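Local coordinates for 2S Albumin protein (Dolichos, PDB 6IX1), which is a seed albumin with a four-bladed hemopexin-type propeller fold, probably serving as a storage protein and possibly also binding small ligands, at residues F18-K23 with T40-I45; Y29-T34 with F175-E180; N111-D116 with L132-K137; I118-R123 with S169-S174; G188-R193 with G207-I212. One frame throughout, in Å; residues are numbered along the deposited sequence. Where two conformers were deposited one is given.

Contact 1 (F18-K23 with T40-I45)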
# COMPACT_ATOMS: atom_id res chain seq x y z
N PHE A 18 -2.07 6.75 4.95
CA PHE A 18 -3.19 5.81 4.95
C PHE A 18 -4.37 6.44 4.26
O PHE A 18 -4.76 7.54 4.64
CB PHE A 18 -3.64 5.41 6.35
CG PHE A 18 -2.67 4.62 7.18
CD1 PHE A 18 -2.08 3.51 6.70
CD2 PHE A 18 -2.39 4.95 8.49
CE1 PHE A 18 -1.24 2.75 7.47
CE2 PHE A 18 -1.60 4.16 9.28
CZ PHE A 18 -1.00 3.05 8.76
N PHE A 19 -4.93 5.70 3.29
CA PHE A 19 -6.14 6.15 2.56
C PHE A 19 -7.35 5.35 3.00
O PHE A 19 -7.29 4.11 3.15
CB PHE A 19 -5.91 5.99 1.04
CG PHE A 19 -4.75 6.85 0.62
CD1 PHE A 19 -4.92 8.17 0.31
CD2 PHE A 19 -3.50 6.33 0.61
CE1 PHE A 19 -3.82 8.98 0.03
CE2 PHE A 19 -2.41 7.14 0.32
CZ PHE A 19 -2.59 8.45 0.03
N GLU A 20 -8.45 6.07 3.25
CA GLU A 20 -9.73 5.54 3.74
C GLU A 20 -10.80 6.24 2.92
O GLU A 20 -11.08 7.43 3.14
CB GLU A 20 -9.86 5.76 5.23
CG GLU A 20 -8.61 5.36 5.97
CD GLU A 20 -8.13 6.39 7.00
OE1 GLU A 20 -8.31 6.00 7.92
OE2 GLU A 20 -7.68 7.60 6.74
N CYS A 21 -11.34 5.52 1.95
CA CYS A 21 -12.32 6.07 1.03
C CYS A 21 -11.65 7.25 0.33
O CYS A 21 -10.58 7.14 -0.24
CB CYS A 21 -13.67 6.35 1.67
SG CYS A 21 -14.30 4.85 2.39
N ASN A 22 -12.34 8.37 0.35
CA ASN A 22 -11.89 9.64 -0.28
C ASN A 22 -11.02 10.50 0.63
O ASN A 22 -10.74 11.66 0.22
CB ASN A 22 -13.07 10.45 -0.81
CG ASN A 22 -14.03 10.88 0.30
OD1 ASN A 22 -14.01 10.32 1.39
ND2 ASN A 22 -14.94 11.77 -0.00
N LYS A 23 -10.55 9.95 1.72
CA LYS A 23 -9.79 10.75 2.70
C LYS A 23 -8.50 10.07 3.07
O LYS A 23 -8.23 8.92 2.65
CB LYS A 23 -10.63 10.95 3.95
CG LYS A 23 -11.91 11.75 3.67
CD LYS A 23 -12.85 11.94 4.82
CE LYS A 23 -14.22 12.46 4.38
NZ LYS A 23 -15.01 11.37 3.76
N THR A 40 -1.00 14.59 9.74
CA THR A 40 -2.10 15.26 8.96
C THR A 40 -3.43 14.68 9.42
O THR A 40 -3.64 13.46 9.21
CB THR A 40 -1.96 15.09 7.44
OG1 THR A 40 -0.75 15.72 7.05
CG2 THR A 40 -3.08 15.69 6.64
N ASN A 41 -4.23 15.49 10.08
CA ASN A 41 -5.58 15.10 10.49
C ASN A 41 -6.39 14.70 9.23
O ASN A 41 -6.20 15.21 8.14
CB ASN A 41 -6.30 16.21 11.28
CG ASN A 41 -5.97 16.22 12.75
OD1 ASN A 41 -5.76 15.18 13.37
ND2 ASN A 41 -6.00 17.42 13.32
N LEU A 42 -7.38 13.83 9.45
CA LEU A 42 -8.20 13.26 8.39
C LEU A 42 -8.57 14.36 7.40
O LEU A 42 -9.16 15.36 7.78
CB LEU A 42 -9.44 12.60 8.94
CG LEU A 42 -10.28 11.82 7.94
CD1 LEU A 42 -9.57 10.60 7.43
CD2 LEU A 42 -11.59 11.43 8.61
N ARG A 43 -8.27 14.17 6.12
CA ARG A 43 -8.34 15.22 5.07
C ARG A 43 -8.79 14.57 3.81
O ARG A 43 -8.33 13.46 3.50
CB ARG A 43 -6.96 15.94 4.90
CG ARG A 43 -6.85 17.09 3.95
CD ARG A 43 -5.45 17.65 4.16
NE ARG A 43 -5.20 18.89 3.46
CZ ARG A 43 -4.00 19.42 3.26
NH1 ARG A 43 -2.91 18.77 3.65
NH2 ARG A 43 -3.91 20.54 2.58
N LEU A 44 -9.52 15.28 3.00
CA LEU A 44 -9.84 14.76 1.66
C LEU A 44 -8.54 14.62 0.91
O LEU A 44 -7.62 15.48 0.90
CB LEU A 44 -10.74 15.73 0.89
CG LEU A 44 -12.17 15.85 1.36
CD1 LEU A 44 -12.80 17.02 0.64
CD2 LEU A 44 -12.89 14.59 1.01
N ILE A 45 -8.44 13.55 0.13
CA ILE A 45 -7.35 13.38 -0.86
C ILE A 45 -7.24 14.58 -1.79
O ILE A 45 -6.13 15.06 -2.05
CB ILE A 45 -7.52 12.05 -1.59
CG1 ILE A 45 -7.44 10.83 -0.66
CG2 ILE A 45 -6.62 11.92 -2.80
CD1 ILE A 45 -8.01 9.57 -1.22
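F19, near the end of strand 15-20, meets I45 almost at a right angle: its CD1 lies 3.7 Å from the I45 CD1 methyl, while I45 CG1 sits in the ring plane at the edge. E20 opens a type II' turn that closes at K23 and joins strand 15-20 to strand 23-28. Its chain bends at chi2 (133°) and brings OE2 to 3.6 Å from L42 CD1, where this oxygen is buried and has no polar partner in the model. C21 adds its carbonyl oxygen against the I45 CD1 methyl. N22 supplies the central bond, I45 N to N22 O at 3.0 Å, nearly straight at 169° and on a lone pair of the carbonyl. The N22 side chain runs alongside L44, with ND2 hydrogen-bonded to E59, and OD1 offers a lone pair to K23 NZ at 2.8 Å. K23 forms a non-hydrogen-bonded antiparallel pair with L44, and its CA approaches R43 O at 3.2 Å in a CA-H...O contact. Beyond it, CB packs 3.7 Å from L42 CD1, and the chain runs extended past L42 before turning at chi4 (75°) to N22. The hairpin end of this propeller blade is thus fixed by one strong backbone bond where strand 37-44 gives way to helix 45-48, with aliphatic surface around it; in the modelled conformer, burial of E20 OE2 against L42 might raise the cost of its charge.

Contact 2 (Y29-T34 with F175-E180). With SO4 (sulfate ion), chain D.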
# COMPACT_ATOMS: atom_id res chain seq x y z
N TYR A 29 4.89 6.94 12.79
CA TYR A 29 4.62 5.59 13.38
C TYR A 29 5.84 5.09 14.13
O TYR A 29 6.97 5.49 13.89
CB TYR A 29 4.08 4.58 12.35
CG TYR A 29 5.02 4.21 11.29
CD1 TYR A 29 5.20 4.99 10.17
CD2 TYR A 29 5.66 2.98 11.39
CE1 TYR A 29 6.05 4.58 9.17
CE2 TYR A 29 6.57 2.62 10.42
CZ TYR A 29 6.77 3.42 9.31
OH TYR A 29 7.67 2.94 8.39
N THR A 30 5.53 4.10 14.96
CA THR A 30 6.48 3.63 15.98
C THR A 30 6.43 2.11 15.98
O THR A 30 5.58 1.49 16.59
CB THR A 30 6.20 4.22 17.35
OG1 THR A 30 4.87 3.85 17.79
CG2 THR A 30 6.38 5.72 17.31
N PRO A 31 7.33 1.40 15.25
CA PRO A 31 7.29 -0.06 15.27
C PRO A 31 7.35 -0.63 16.68
O PRO A 31 8.15 -0.19 17.51
CB PRO A 31 8.56 -0.44 14.49
CG PRO A 31 8.69 0.69 13.49
CD PRO A 31 8.30 1.92 14.27
N GLY A 32 6.46 -1.58 16.95
CA GLY A 32 6.51 -2.35 18.18
C GLY A 32 5.87 -1.64 19.37
O GLY A 32 5.95 -2.23 20.44
N LYS A 33 5.24 -0.49 19.20
CA LYS A 33 4.74 0.39 20.28
C LYS A 33 3.44 1.05 19.80
O LYS A 33 3.43 1.39 18.63
CB LYS A 33 5.78 1.49 20.66
CG LYS A 33 7.23 1.15 20.81
CD LYS A 33 7.88 2.36 21.30
CE LYS A 33 8.35 2.24 22.74
NZ LYS A 33 9.74 1.73 22.85
N THR A 34 2.56 1.37 20.74
CA THR A 34 1.34 2.11 20.41
C THR A 34 1.56 3.61 20.49
O THR A 34 0.64 4.30 20.89
CB THR A 34 0.21 1.70 21.33
OG1 THR A 34 0.57 1.93 22.69
CG2 THR A 34 -0.12 0.24 21.16
N PHE A 175 2.02 -1.63 3.59
CA PHE A 175 3.18 -0.78 3.26
C PHE A 175 4.46 -1.36 3.86
O PHE A 175 4.45 -2.05 4.88
CB PHE A 175 2.95 0.67 3.75
CG PHE A 175 3.04 0.90 5.22
CD1 PHE A 175 1.96 0.60 6.03
CD2 PHE A 175 4.17 1.46 5.79
CE1 PHE A 175 2.03 0.85 7.41
CE2 PHE A 175 4.25 1.66 7.16
CZ PHE A 175 3.21 1.34 7.97
N ALA A 176 5.55 -1.05 3.21
CA ALA A 176 6.84 -1.43 3.73
C ALA A 176 7.25 -0.48 4.87
O ALA A 176 7.05 0.73 4.76
CB ALA A 176 7.87 -1.25 2.64
N SER A 177 7.80 -1.04 5.92
CA SER A 177 8.28 -0.20 7.03
C SER A 177 9.58 0.50 6.70
O SER A 177 10.33 0.02 5.84
CB SER A 177 8.48 -1.07 8.25
OG SER A 177 8.85 -0.32 9.35
N HIS A 178 9.84 1.59 7.39
CA HIS A 178 11.20 2.15 7.39
C HIS A 178 12.21 1.23 8.07
O HIS A 178 13.39 1.39 7.85
CB HIS A 178 11.17 3.53 8.08
CG HIS A 178 10.51 4.57 7.21
ND1 HIS A 178 9.17 4.80 7.21
CD2 HIS A 178 11.05 5.42 6.29
CE1 HIS A 178 8.90 5.77 6.36
NE2 HIS A 178 10.01 6.15 5.79
N LYS A 179 11.67 0.37 8.92
CA LYS A 179 12.53 -0.63 9.57
C LYS A 179 12.60 -1.86 8.68
O LYS A 179 11.66 -2.64 8.61
CB LYS A 179 12.02 -0.98 10.94
CG LYS A 179 12.86 -1.95 11.74
CD LYS A 179 12.27 -2.31 13.08
CE LYS A 179 12.98 -3.45 13.78
NZ LYS A 179 14.39 -3.08 14.00
N GLU A 180 13.63 -1.95 7.86
CA GLU A 180 13.74 -3.05 6.89
C GLU A 180 14.06 -4.31 7.64
O GLU A 180 14.73 -4.22 8.66
CB GLU A 180 14.82 -2.75 5.87
CG GLU A 180 14.46 -1.60 4.94
CD GLU A 180 15.48 -1.49 3.82
OE1 GLU A 180 16.66 -1.65 4.11
OE2 GLU A 180 15.12 -1.20 2.73
S SO4 D . 3.39 -2.61 15.41
O1 SO4 D . 3.50 -2.47 16.82
O2 SO4 D . 4.64 -2.18 14.87
O3 SO4 D . 2.40 -1.80 14.92
O4 SO4 D . 3.10 -3.95 15.00
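Y29 presents one face of its ring to the edge of F175 in a T-shaped stack, the planes at 84° and the centroids 5.3 Å apart. The two side chains meet tip to tip, F175 CE2 standing 3.8 Å from Y29 CZ. Both carry CG in the crowded position between backbone N and carbonyl carbon (chi1 66° for Y29), which swings each ring toward the other. The phenol oxygen lands on H178: it receives H178 N at 2.7 Å and shares a hydrogen bond of 2.7 Å with H178 ND1, so two bonds grip it. In the four-bladed propeller this joins the loop after strand 23-28 of the first blade to the end of strand 173-176 in the fourth, where the ring of blades closes on itself. An alanine in place of Y29 would probably cost H178 both bonds and remove the face that the F175 edge packs against, loosening this closure. S177 OG lies at the edge of the Y29 ring and accepts K179 N at 2.9 Å in an ST turn. H178 NE2 is bonded in turn to S10 O. G32 N donates to O2 of a sulfate, probably from the crystallisation liquor, at 2.8 Å.

Contact 3 (N111-D116 with L132-K137)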
# COMPACT_ATOMS: atom_id res chain seq x y z
N ASN A 111 -4.24 -8.27 -19.48
CA ASN A 111 -4.77 -9.63 -19.54
C ASN A 111 -4.52 -10.45 -18.30
O ASN A 111 -4.97 -11.60 -18.32
CB ASN A 111 -4.33 -10.36 -20.80
CG ASN A 111 -4.68 -9.60 -22.06
OD1 ASN A 111 -5.78 -9.06 -22.18
ND2 ASN A 111 -3.71 -9.47 -22.95
N THR A 112 -3.85 -9.89 -17.31
CA THR A 112 -3.60 -10.58 -16.04
C THR A 112 -4.68 -10.28 -15.00
O THR A 112 -5.48 -9.38 -15.17
CB THR A 112 -2.22 -10.32 -15.45
OG1 THR A 112 -2.25 -9.05 -14.80
CG2 THR A 112 -1.13 -10.50 -16.44
N VAL A 113 -4.60 -10.97 -13.86
CA VAL A 113 -5.55 -10.69 -12.74
C VAL A 113 -5.45 -9.23 -12.23
O VAL A 113 -6.44 -8.75 -11.58
CB VAL A 113 -5.32 -11.64 -11.57
CG1 VAL A 113 -5.68 -13.07 -11.97
CG2 VAL A 113 -3.94 -11.48 -10.95
N PHE A 114 -4.42 -8.51 -12.54
CA PHE A 114 -4.21 -7.16 -12.03
C PHE A 114 -4.85 -6.11 -12.93
O PHE A 114 -4.96 -4.95 -12.50
CB PHE A 114 -2.72 -6.86 -11.90
CG PHE A 114 -2.03 -7.68 -10.85
CD1 PHE A 114 -2.36 -7.65 -9.52
CD2 PHE A 114 -1.12 -8.66 -11.23
CE1 PHE A 114 -1.75 -8.48 -8.60
CE2 PHE A 114 -0.50 -9.47 -10.33
CZ PHE A 114 -0.81 -9.38 -9.03
N GLU A 115 -5.23 -6.45 -14.15
CA GLU A 115 -5.60 -5.36 -15.10
C GLU A 115 -6.85 -4.57 -14.64
O GLU A 115 -6.93 -3.42 -14.95
CB GLU A 115 -5.80 -5.90 -16.49
CG GLU A 115 -7.01 -6.70 -16.78
CD GLU A 115 -7.19 -7.02 -18.28
OE1 GLU A 115 -6.37 -6.47 -19.15
OE2 GLU A 115 -8.10 -7.80 -18.55
N ASP A 116 -7.79 -5.18 -13.94
CA ASP A 116 -9.02 -4.47 -13.56
C ASP A 116 -8.92 -3.83 -12.17
O ASP A 116 -9.86 -3.18 -11.75
CB ASP A 116 -10.24 -5.42 -13.57
CG ASP A 116 -10.55 -6.03 -14.91
OD1 ASP A 116 -10.47 -5.28 -15.84
OD2 ASP A 116 -10.92 -7.22 -14.95
N LEU A 132 2.53 -7.04 -5.53
CA LEU A 132 1.17 -6.76 -5.98
C LEU A 132 0.24 -7.92 -5.54
O LEU A 132 0.59 -9.07 -5.80
CB LEU A 132 1.09 -6.58 -7.50
CG LEU A 132 2.04 -5.55 -8.12
CD1 LEU A 132 1.80 -5.55 -9.58
CD2 LEU A 132 1.85 -4.13 -7.62
N PHE A 133 -0.91 -7.57 -4.95
CA PHE A 133 -1.83 -8.58 -4.42
C PHE A 133 -3.19 -8.37 -5.06
O PHE A 133 -3.64 -7.22 -5.18
CB PHE A 133 -1.99 -8.44 -2.91
CG PHE A 133 -0.69 -8.68 -2.20
CD1 PHE A 133 -0.33 -9.98 -1.90
CD2 PHE A 133 0.20 -7.65 -1.85
CE1 PHE A 133 0.89 -10.28 -1.30
CE2 PHE A 133 1.40 -7.95 -1.23
CZ PHE A 133 1.72 -9.24 -0.91
N LYS A 134 -3.83 -9.48 -5.47
CA LYS A 134 -5.19 -9.42 -6.01
C LYS A 134 -5.89 -10.71 -5.64
O LYS A 134 -5.41 -11.82 -6.04
CB LYS A 134 -5.23 -9.29 -7.55
CG LYS A 134 -6.61 -9.25 -8.17
CD LYS A 134 -7.50 -8.13 -7.69
CE LYS A 134 -8.73 -8.01 -8.54
NZ LYS A 134 -8.32 -7.52 -9.84
N GLY A 135 -6.99 -10.65 -4.88
CA GLY A 135 -7.53 -11.89 -4.31
C GLY A 135 -6.48 -12.66 -3.58
O GLY A 135 -5.66 -12.08 -2.88
N ASN A 136 -6.45 -13.97 -3.75
CA ASN A 136 -5.45 -14.83 -3.08
C ASN A 136 -4.19 -15.01 -3.90
O ASN A 136 -3.37 -15.88 -3.58
CB ASN A 136 -6.06 -16.15 -2.70
CG ASN A 136 -6.23 -17.14 -3.83
OD1 ASN A 136 -6.28 -16.73 -4.98
ND2 ASN A 136 -6.34 -18.42 -3.44
N LYS A 137 -3.98 -14.13 -4.85
CA LYS A 137 -2.87 -14.19 -5.77
C LYS A 137 -1.91 -12.99 -5.55
O LYS A 137 -2.31 -11.93 -5.05
CB LYS A 137 -3.34 -14.19 -7.21
CG LYS A 137 -4.27 -15.32 -7.64
CD LYS A 137 -3.62 -16.65 -7.74
CE LYS A 137 -4.59 -17.76 -8.13
NZ LYS A 137 -5.22 -18.41 -6.94
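In this hemopexin-type propeller the loop that leads into the third blade folds back over strand 129-134, and F114, K134 and V113 do most of the work. The F114 ring is held between two aliphatic groups on opposite faces. On one, L132 CB makes a CH-pi contact, 4.0 Å from the ring centroid and 30° off the normal; on the other, the neighbouring V113 CG2 stands over the ring centre. K134 runs antiparallel to F114 alongside it, its CB 3.7 Å from F114 CE1. The first torsion of K134 puts CG anti to the backbone N, and bends at chi2 (59°) and chi4 fold the chain round to the loop backbone. V113 in turn sets its CG2 4.2 Å from K134 CB, so the lysine lies along both loop residues. Their positions follow from a type I turn, T112 to E115, in which T112 OG1 also accepts F114 N at 3.2 Å as an ST turn. I152 of strand 151-154 touches both V113 and F114 and completes the hydrophobic setting. The ammonium group, which is also bonded to G117 O, is thereby tied to two backbone carbonyls of the loop. D116 OD2 stays 5.7 Å from K134 NZ, without contact. K134 NZ meets V113 O at 2.8 Å, nearly along the C=O axis at 171°.

Contact 4 (I118-R123 with S169-S174)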
# COMPACT_ATOMS: atom_id res chain seq x y z
N ILE A 118 -5.94 -3.62 -8.47
CA ILE A 118 -4.99 -4.25 -7.54
C ILE A 118 -5.52 -4.06 -6.13
O ILE A 118 -5.92 -2.91 -5.82
CB ILE A 118 -3.55 -3.70 -7.80
CG1 ILE A 118 -3.19 -3.76 -9.30
CG2 ILE A 118 -2.56 -4.44 -6.92
CD1 ILE A 118 -1.84 -3.37 -9.62
N ASP A 119 -5.45 -5.09 -5.29
CA ASP A 119 -5.94 -4.89 -3.92
C ASP A 119 -4.91 -4.16 -3.08
O ASP A 119 -5.34 -3.30 -2.27
CB ASP A 119 -6.22 -6.23 -3.26
CG ASP A 119 -7.42 -7.02 -3.80
OD1 ASP A 119 -8.27 -6.38 -4.50
OD2 ASP A 119 -7.48 -8.23 -3.58
N SER A 120 -3.66 -4.53 -3.18
CA SER A 120 -2.68 -4.00 -2.25
C SER A 120 -1.30 -4.15 -2.84
O SER A 120 -1.15 -4.95 -3.79
CB SER A 120 -2.71 -4.72 -0.90
OG SER A 120 -2.13 -3.98 0.12
N ALA A 121 -0.32 -3.44 -2.29
CA ALA A 121 1.02 -3.51 -2.78
C ALA A 121 2.00 -3.03 -1.74
O ALA A 121 1.59 -2.18 -0.92
CB ALA A 121 1.17 -2.67 -3.98
N PHE A 122 3.26 -3.42 -1.80
CA PHE A 122 4.24 -2.79 -0.90
C PHE A 122 5.59 -2.92 -1.52
O PHE A 122 5.80 -3.85 -2.33
CB PHE A 122 4.23 -3.32 0.53
CG PHE A 122 4.67 -4.72 0.79
CD1 PHE A 122 5.97 -5.04 0.96
CD2 PHE A 122 3.75 -5.76 0.86
CE1 PHE A 122 6.34 -6.33 1.26
CE2 PHE A 122 4.07 -7.04 1.20
CZ PHE A 122 5.40 -7.32 1.34
N ARG A 123 6.48 -2.03 -1.19
CA ARG A 123 7.84 -1.98 -1.73
C ARG A 123 8.74 -3.02 -1.12
O ARG A 123 8.85 -3.14 0.10
CB ARG A 123 8.34 -0.57 -1.46
CG ARG A 123 9.74 -0.24 -2.01
CD ARG A 123 9.80 -0.20 -3.49
NE ARG A 123 11.01 0.40 -3.97
CZ ARG A 123 12.19 -0.20 -4.21
NH1 ARG A 123 12.26 -1.53 -4.15
NH2 ARG A 123 13.23 0.44 -4.65
N SER A 169 -6.00 -15.34 1.95
CA SER A 169 -7.07 -15.16 0.95
C SER A 169 -7.07 -13.76 0.33
O SER A 169 -7.85 -13.52 -0.56
CB SER A 169 -8.39 -15.43 1.63
OG SER A 169 -8.76 -14.38 2.55
N GLY A 170 -6.16 -12.89 0.78
CA GLY A 170 -6.08 -11.51 0.25
C GLY A 170 -5.75 -10.50 1.32
O GLY A 170 -5.83 -10.78 2.51
N ILE A 171 -5.26 -9.38 0.80
CA ILE A 171 -4.75 -8.23 1.60
C ILE A 171 -5.49 -6.99 1.09
O ILE A 171 -5.59 -6.80 -0.11
CB ILE A 171 -3.21 -8.15 1.45
CG1 ILE A 171 -2.57 -9.47 1.90
CG2 ILE A 171 -2.66 -6.95 2.17
CD1 ILE A 171 -1.10 -9.60 1.69
N ASP A 172 -6.02 -6.15 2.02
CA ASP A 172 -6.70 -4.89 1.67
C ASP A 172 -5.72 -3.72 1.52
O ASP A 172 -6.02 -2.79 0.78
CB ASP A 172 -7.76 -4.53 2.69
CG ASP A 172 -8.97 -5.45 2.61
OD1 ASP A 172 -9.24 -6.03 1.55
OD2 ASP A 172 -9.61 -5.61 3.66
N ALA A 173 -4.62 -3.70 2.30
CA ALA A 173 -3.68 -2.58 2.22
C ALA A 173 -2.36 -3.05 2.81
O ALA A 173 -2.36 -4.02 3.61
CB ALA A 173 -4.20 -1.34 2.98
N SER A 174 -1.28 -2.37 2.50
CA SER A 174 0.03 -2.78 3.03
C SER A 174 1.00 -1.63 2.79
O SER A 174 0.83 -0.91 1.86
CB SER A 174 0.53 -4.07 2.34
OG SER A 174 0.49 -3.96 0.89
O HOH W 1 -5.26 -9.41 -2.09
O HOH W 2 -7.21 -2.07 -1.34
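S174 OG donates to A121 O at 2.8 Å, coming from above the carbonyl plane rather than along a lone pair. It also accepts from S120 OG at 2.7 Å, although the place of that hydroxyl is less certain in the model. The crowded torsion of S174 (chi1 51°) turns its oxygen to both partners, and the F122 ring meets the same oxygen at its edge. A water bridges D119 OD2 and I171 N, 2.9 Å from each; D119 OD2 is further satisfied by G135 N, and D172 OD2 by G188 N. A second water lies 2.4 Å from D119 O and 2.5 Å from D172 O, distances so short that a cation, as hemopexin propellers hold in their central channel, may occupy the site. Classic bulges at D119-S120, facing F133, and at D172-A173, facing F186, shape the two segments alike. Strands 120-123 and 173-176 thus meet as the edge strands nearest the centre of the third and fourth blades, each hydrogen-bonded along its sheet to the next strand, 129-134 or 182-187.

Contact 5 (G188-R193 with G207-I212). With SO4 (sulfate ion), chain D.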
# COMPACT_ATOMS: atom_id res chain seq x y z
N GLY A 188 -9.39 -6.00 6.38
CA GLY A 188 -10.52 -5.52 7.17
C GLY A 188 -10.08 -4.80 8.41
O GLY A 188 -9.23 -3.90 8.30
N ALA A 189 -10.55 -5.30 9.54
CA ALA A 189 -10.31 -4.68 10.87
C ALA A 189 -8.93 -5.00 11.46
O ALA A 189 -8.56 -4.41 12.50
CB ALA A 189 -11.39 -5.21 11.78
N GLN A 190 -8.17 -5.88 10.82
CA GLN A 190 -6.99 -6.54 11.44
C GLN A 190 -5.73 -6.19 10.62
O GLN A 190 -5.77 -5.79 9.45
CB GLN A 190 -7.11 -8.07 11.40
CG GLN A 190 -8.12 -8.75 12.27
CD GLN A 190 -8.14 -10.23 11.95
OE1 GLN A 190 -8.08 -10.67 10.77
NE2 GLN A 190 -8.27 -10.95 13.03
N TYR A 191 -4.63 -6.40 11.29
CA TYR A 191 -3.33 -6.27 10.64
C TYR A 191 -2.31 -7.23 11.23
O TYR A 191 -2.52 -7.80 12.30
CB TYR A 191 -2.76 -4.85 10.72
CG TYR A 191 -2.02 -4.45 11.98
CD1 TYR A 191 -2.68 -4.36 13.18
CD2 TYR A 191 -0.67 -4.31 11.96
CE1 TYR A 191 -2.01 -4.00 14.34
CE2 TYR A 191 0.05 -3.92 13.08
CZ TYR A 191 -0.66 -3.75 14.26
OH TYR A 191 -0.09 -3.30 15.42
N VAL A 192 -1.22 -7.38 10.54
CA VAL A 192 -0.04 -8.05 11.05
C VAL A 192 1.22 -7.40 10.51
O VAL A 192 1.20 -6.80 9.45
CB VAL A 192 -0.06 -9.55 10.69
CG1 VAL A 192 0.15 -9.79 9.20
CG2 VAL A 192 0.86 -10.38 11.56
N ARG A 193 2.28 -7.54 11.31
CA ARG A 193 3.59 -7.07 10.92
C ARG A 193 4.40 -8.30 10.57
O ARG A 193 4.42 -9.25 11.33
CB ARG A 193 4.23 -6.26 12.01
CG ARG A 193 5.64 -5.78 11.68
CD ARG A 193 6.13 -4.71 12.59
NE ARG A 193 6.12 -5.12 13.98
CZ ARG A 193 7.03 -4.84 14.93
NH1 ARG A 193 8.21 -4.32 14.60
NH2 ARG A 193 6.77 -5.09 16.21
N GLY A 207 5.17 -10.65 16.19
CA GLY A 207 3.95 -10.56 17.01
C GLY A 207 2.76 -11.29 16.43
O GLY A 207 3.00 -12.23 15.66
N LYS A 208 1.53 -10.82 16.67
CA LYS A 208 0.30 -11.57 16.38
C LYS A 208 -0.52 -10.79 15.33
O LYS A 208 -0.43 -9.54 15.28
CB LYS A 208 -0.48 -11.86 17.68
CG LYS A 208 0.32 -12.61 18.74
CD LYS A 208 0.28 -12.05 20.16
CE LYS A 208 0.88 -10.65 20.16
NZ LYS A 208 2.23 -10.49 20.76
N VAL A 209 -1.44 -11.45 14.66
CA VAL A 209 -2.58 -10.80 13.96
C VAL A 209 -3.47 -10.17 15.01
O VAL A 209 -3.81 -10.84 16.04
CB VAL A 209 -3.35 -11.80 13.10
CG1 VAL A 209 -4.52 -11.12 12.47
CG2 VAL A 209 -2.45 -12.47 12.05
N ARG A 210 -3.80 -8.90 14.83
CA ARG A 210 -4.57 -8.18 15.85
C ARG A 210 -5.34 -7.05 15.20
O ARG A 210 -5.08 -6.62 14.10
CB ARG A 210 -3.63 -7.63 16.92
CG ARG A 210 -2.68 -6.60 16.38
CD ARG A 210 -1.42 -6.37 17.19
NE ARG A 210 -1.68 -5.62 18.42
CZ ARG A 210 -0.85 -4.74 18.94
NH1 ARG A 210 0.26 -4.38 18.32
NH2 ARG A 210 -1.18 -4.19 20.07
N PRO A 211 -6.37 -6.54 15.89
CA PRO A 211 -7.12 -5.40 15.39
C PRO A 211 -6.23 -4.16 15.21
O PRO A 211 -5.34 -3.87 16.05
CB PRO A 211 -8.17 -5.13 16.47
CG PRO A 211 -8.35 -6.49 17.13
CD PRO A 211 -6.92 -7.04 17.17
N ILE A 212 -6.42 -3.48 14.11
CA ILE A 212 -5.65 -2.25 13.77
C ILE A 212 -5.71 -1.31 14.95
O ILE A 212 -4.69 -0.75 15.32
CB ILE A 212 -6.28 -1.62 12.54
CG1 ILE A 212 -6.04 -2.48 11.28
CG2 ILE A 212 -5.70 -0.22 12.34
CD1 ILE A 212 -6.89 -2.14 10.07
S SO4 D . 3.39 -2.61 15.41
O1 SO4 D . 3.50 -2.47 16.82
O2 SO4 D . 4.64 -2.18 14.87
O3 SO4 D . 2.40 -1.80 14.92
O4 SO4 D . 3.10 -3.95 15.00
O HOH W 3 1.96 -8.10 14.14
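Strands 190-195 and 204-211 form an antiparallel hairpin, and a hydrogen-bonded pair in it is Y191 with R210: Y191 N reaches R210 O at 2.9 Å and R210 N reaches Y191 O at 3.0 Å, both nearly along the C=O axis. Next to it Q190 and P211 make a non-hydrogen-bonded pair, and I212 N donates to A189 O at 2.8 Å (171°) where helix 212-215 begins. R210 runs alongside the Y191 ring in the same direction, its CG 3.4 Å from Y191 CE1 and the ring and guanidinium planes 28° apart. This is the outer part of the fourth propeller blade, whose strand 204-211 is an edge strand. At the ring's tip Y191 OH donates to sulfate O3 at 2.9 Å, and W216 meets the ring edge-to-face. An alanine in place of Y191 would probably cost the sulfate this bond and deprive the R210 chain of its aromatic neighbour. R193 lays one face of its guanidinium over sulfate O2, while its NH1 forms a salt bridge with E182. Across the hairpin V192 CG2 packs 3.9 Å from V209 CG2, while V209 CG1 meets the amide end of Q190. A water links R193 N to K208 O.

In the fold
Contact 1 closes within the first blade before contacts 3, 4 and 5 open, whereas contact 2 spans first blade to fourth and encloses contacts 3 and 4. Contacts 1 and 2 alternate along the chain and touch where F18 meets F175. Contact 4, centred about 6 Å from the chain's centre, is innermost; the others lie about 14 or 15 Å out. Contacts 2 and 4 share strand 173-176, and contacts 3 and 4 meet on neighbouring strands 120-123 and 129-134, centres about 10 Å apart. Contacts 2 and 5, centres about 13 Å apart, reach the same sheet and the same sulfate. The propeller combines ties within blades with ties between them, including the closure of last on first.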